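Local coordinates for uncharacterized CONSERVED DOMAIN PROTEIN (Vibrio cholerae, PDB 3LKV), which probably serves as the periplasmic substrate-binding component of an ABC transporter, and holds a phenylalanine ligand in the cleft between its two lobes, at residues G240-Y243 with Y244-G247. Residues are numbered along the deposited sequence; the frame is centred on the assembly and turned at random.
Sequences GFDY and YQIG. With PHE (phenylalanine), chain B.
D242 OD1 accepts from two backbone amides of the first helical turn: Q245 N at 3.3 Å, with an N-H...O angle of 160°, and Y244 N at 3.1 Å, a weak bond bent to 121°. The Q245 amide meets OD1 from well above the carboxylate plane. The D242 carboxylate is carried toward these donors by a chi1 of 178°, and OD2 is taken up by a water, 2.7 Å away, that donates to it and accepts from Q245 NE2. D242 is thus the N-cap of helix 243-258, where the chain leaves strand 237-240 of one lobe and enters a helix packed against the other, a passage consistent with the hinge of a periplasmic-binding-protein fold. The helical i to i+4 bonding begins at once: D242 O receives I246 N at 3.2 Å, and Y243 O receives G247 N at 3.0 Å and, weakly, the T25 hydroxyl. On the buried side, I246 CD1 lies 3.6 Å from Y243 CD2 and also touches F241 CB. The Y243 hydroxyl is hydrogen-bonded to D122 OD2, which also bonds to the bound phenylalanine; Y243 OH meets that ligand's ring carbon CE2 in van der Waals contact at 3.5 Å. The Y244 hydroxyl is hydrogen-bonded to D31 OD2 of helix 20-35.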
ATOM      1  N   GLY A 240     -18.959 -12.194  15.283  1.00 27.14           N
ATOM      2  CA  GLY A 240     -17.540 -11.848  15.388  1.00 27.28           C
ATOM      3  C   GLY A 240     -17.293 -10.387  15.694  1.00 26.97           C
ATOM      4  O   GLY A 240     -18.201  -9.553  15.620  1.00 27.12           O
ATOM      5  N   PHE A 241     -16.049 -10.072  16.010  1.00 26.28           N
ATOM      6  CA  PHE A 241     -15.645  -8.674  16.226  1.00 25.95           C
ATOM      7  C   PHE A 241     -15.402  -7.996  14.900  1.00 25.48           C
ATOM      8  O   PHE A 241     -15.359  -8.636  13.833  1.00 24.91           O
ATOM      9  CB  PHE A 241     -14.355  -8.604  17.052  1.00 26.09           C
ATOM     10  CG  PHE A 241     -14.490  -9.200  18.409  1.00 26.60           C
ATOM     11  CD1 PHE A 241     -15.303  -8.606  19.339  1.00 25.76           C
ATOM     12  CD2 PHE A 241     -13.839 -10.378  18.745  1.00 23.45           C
ATOM     13  CE1 PHE A 241     -15.474  -9.195  20.617  1.00 28.64           C
ATOM     14  CE2 PHE A 241     -13.987 -10.922  19.993  1.00 25.72           C
ATOM     15  CZ  PHE A 241     -14.822 -10.338  20.936  1.00 25.96           C
ATOM     16  N   ASP A 242     -15.243  -6.686  14.992  1.00 25.02           N
ATOM     17  CA  ASP A 242     -14.911  -5.851  13.855  1.00 25.16           C
ATOM     18  C   ASP A 242     -13.384  -5.675  13.894  1.00 23.36           C
ATOM     19  O   ASP A 242     -12.871  -4.892  14.673  1.00 22.67           O
ATOM     20  CB  ASP A 242     -15.645  -4.496  13.961  1.00 25.72           C
ATOM     21  CG  ASP A 242     -15.302  -3.556  12.816  1.00 28.57           C
ATOM     22  OD1 ASP A 242     -14.310  -3.797  12.073  1.00 33.68           O
ATOM     23  OD2 ASP A 242     -16.032  -2.568  12.661  1.00 32.83           O
ATOM     24  N   TYR A 243     -12.670  -6.442  13.084  1.00 22.15           N
ATOM     25  CA  TYR A 243     -11.210  -6.459  13.199  1.00 22.28           C
ATOM     26  C   TYR A 243     -10.597  -5.138  12.689  1.00 22.25           C
ATOM     27  O   TYR A 243      -9.511  -4.758  13.117  1.00 21.18           O
ATOM     28  CB  TYR A 243     -10.612  -7.714  12.538  1.00 21.68           C
ATOM     29  CG  TYR A 243     -10.804  -8.919  13.402  1.00 22.27           C
ATOM     30  CD1 TYR A 243     -11.934  -9.729  13.282  1.00 22.23           C
ATOM     31  CD2 TYR A 243      -9.890  -9.223  14.383  1.00 22.88           C
ATOM     32  CE1 TYR A 243     -12.111 -10.832  14.139  1.00 25.81           C
ATOM     33  CE2 TYR A 243     -10.055 -10.285  15.231  1.00 23.35           C
ATOM     34  CZ  TYR A 243     -11.167 -11.090  15.135  1.00 22.78           C
ATOM     35  OH  TYR A 243     -11.310 -12.168  15.982  1.00 20.67           O
ATOM     36  N   TYR A 244     -11.293  -4.432  11.785  1.00 21.92           N
ATOM     37  CA  TYR A 244     -10.772  -3.132  11.327  1.00 22.39           C
ATOM     38  C   TYR A 244     -10.711  -2.197  12.543  1.00 22.83           C
ATOM     39  O   TYR A 244      -9.712  -1.572  12.763  1.00 23.21           O
ATOM     40  CB  TYR A 244     -11.597  -2.558  10.170  1.00 22.29           C
ATOM     41  CG  TYR A 244     -11.166  -1.189   9.753  1.00 21.64           C
ATOM     42  CD1 TYR A 244     -10.155  -1.011   8.831  1.00 22.75           C
ATOM     43  CD2 TYR A 244     -11.764  -0.063  10.276  1.00 21.53           C
ATOM     44  CE1 TYR A 244      -9.735   0.262   8.444  1.00 19.79           C
ATOM     45  CE2 TYR A 244     -11.372   1.224   9.870  1.00 21.04           C
ATOM     46  CZ  TYR A 244     -10.345   1.376   8.972  1.00 21.17           C
ATOM     47  OH  TYR A 244      -9.933   2.646   8.578  1.00 21.32           O
ATOM     48  N   GLN A 245     -11.750  -2.170  13.372  1.00 23.62           N
ATOM     49  CA  GLN A 245     -11.754  -1.274  14.526  1.00 24.24           C
ATOM     50  C   GLN A 245     -10.761  -1.662  15.578  1.00 22.54           C
ATOM     51  O   GLN A 245     -10.234  -0.808  16.298  1.00 22.61           O
ATOM     52  CB  GLN A 245     -13.153  -1.162  15.167  1.00 24.42           C
ATOM     53  CG  GLN A 245     -14.189  -0.390  14.312  1.00 27.63           C
ATOM     54  CD  GLN A 245     -13.690   0.989  13.833  1.00 28.45           C
ATOM     55  OE1 GLN A 245     -12.956   1.686  14.540  1.00 28.62           O
ATOM     56  NE2 GLN A 245     -14.073   1.352  12.625  1.00 26.51           N
ATOM     57  N   ILE A 246     -10.551  -2.952  15.727  1.00 22.06           N
ATOM     58  CA  ILE A 246      -9.480  -3.427  16.623  1.00 20.93           C
ATOM     59  C   ILE A 246      -8.127  -2.912  16.129  1.00 19.92           C
ATOM     60  O   ILE A 246      -7.288  -2.499  16.896  1.00 20.43           O
ATOM     61  CB  ILE A 246      -9.433  -4.980  16.647  1.00 21.27           C
ATOM     62  CG1 ILE A 246     -10.657  -5.541  17.373  1.00 21.29           C
ATOM     63  CG2 ILE A 246      -8.079  -5.499  17.281  1.00 17.30           C
ATOM     64  CD1 ILE A 246     -10.799  -7.116  17.209  1.00 22.18           C
ATOM     65  N   GLY A 247      -7.903  -2.940  14.828  1.00 19.92           N
ATOM     66  CA  GLY A 247      -6.685  -2.350  14.287  1.00 20.26           C
ATOM     67  C   GLY A 247      -6.611  -0.857  14.602  1.00 20.02           C
ATOM     68  O   GLY A 247      -5.580  -0.377  15.048  1.00 19.42           O
TER
HETATM   69  N   PHE B 601      -7.284 -14.366  17.607  1.00 25.13           N
HETATM   70  CA  PHE B 601      -6.435 -15.179  16.647  1.00 25.84           C
HETATM   71  C   PHE B 601      -5.050 -15.431  17.303  1.00 26.17           C
HETATM   72  O   PHE B 601      -4.971 -15.295  18.559  1.00 26.52           O
HETATM   73  CB  PHE B 601      -6.331 -14.516  15.265  1.00 24.95           C
HETATM   74  CG  PHE B 601      -7.588 -14.691  14.417  1.00 29.64           C
HETATM   75  CD1 PHE B 601      -7.895 -15.942  13.850  1.00 31.16           C
HETATM   76  CD2 PHE B 601      -8.459 -13.646  14.206  1.00 29.40           C
HETATM   77  CE1 PHE B 601      -9.026 -16.122  13.120  1.00 34.33           C
HETATM   78  CE2 PHE B 601      -9.590 -13.814  13.466  1.00 29.61           C
HETATM   79  CZ  PHE B 601      -9.903 -15.040  12.918  1.00 31.20           C
HETATM   80  OXT PHE B 601      -4.034 -15.792  16.668  1.00 26.45           O
HETATM   81  O   HOH W   1     -15.433  -0.511  11.085  1.00 35.89           O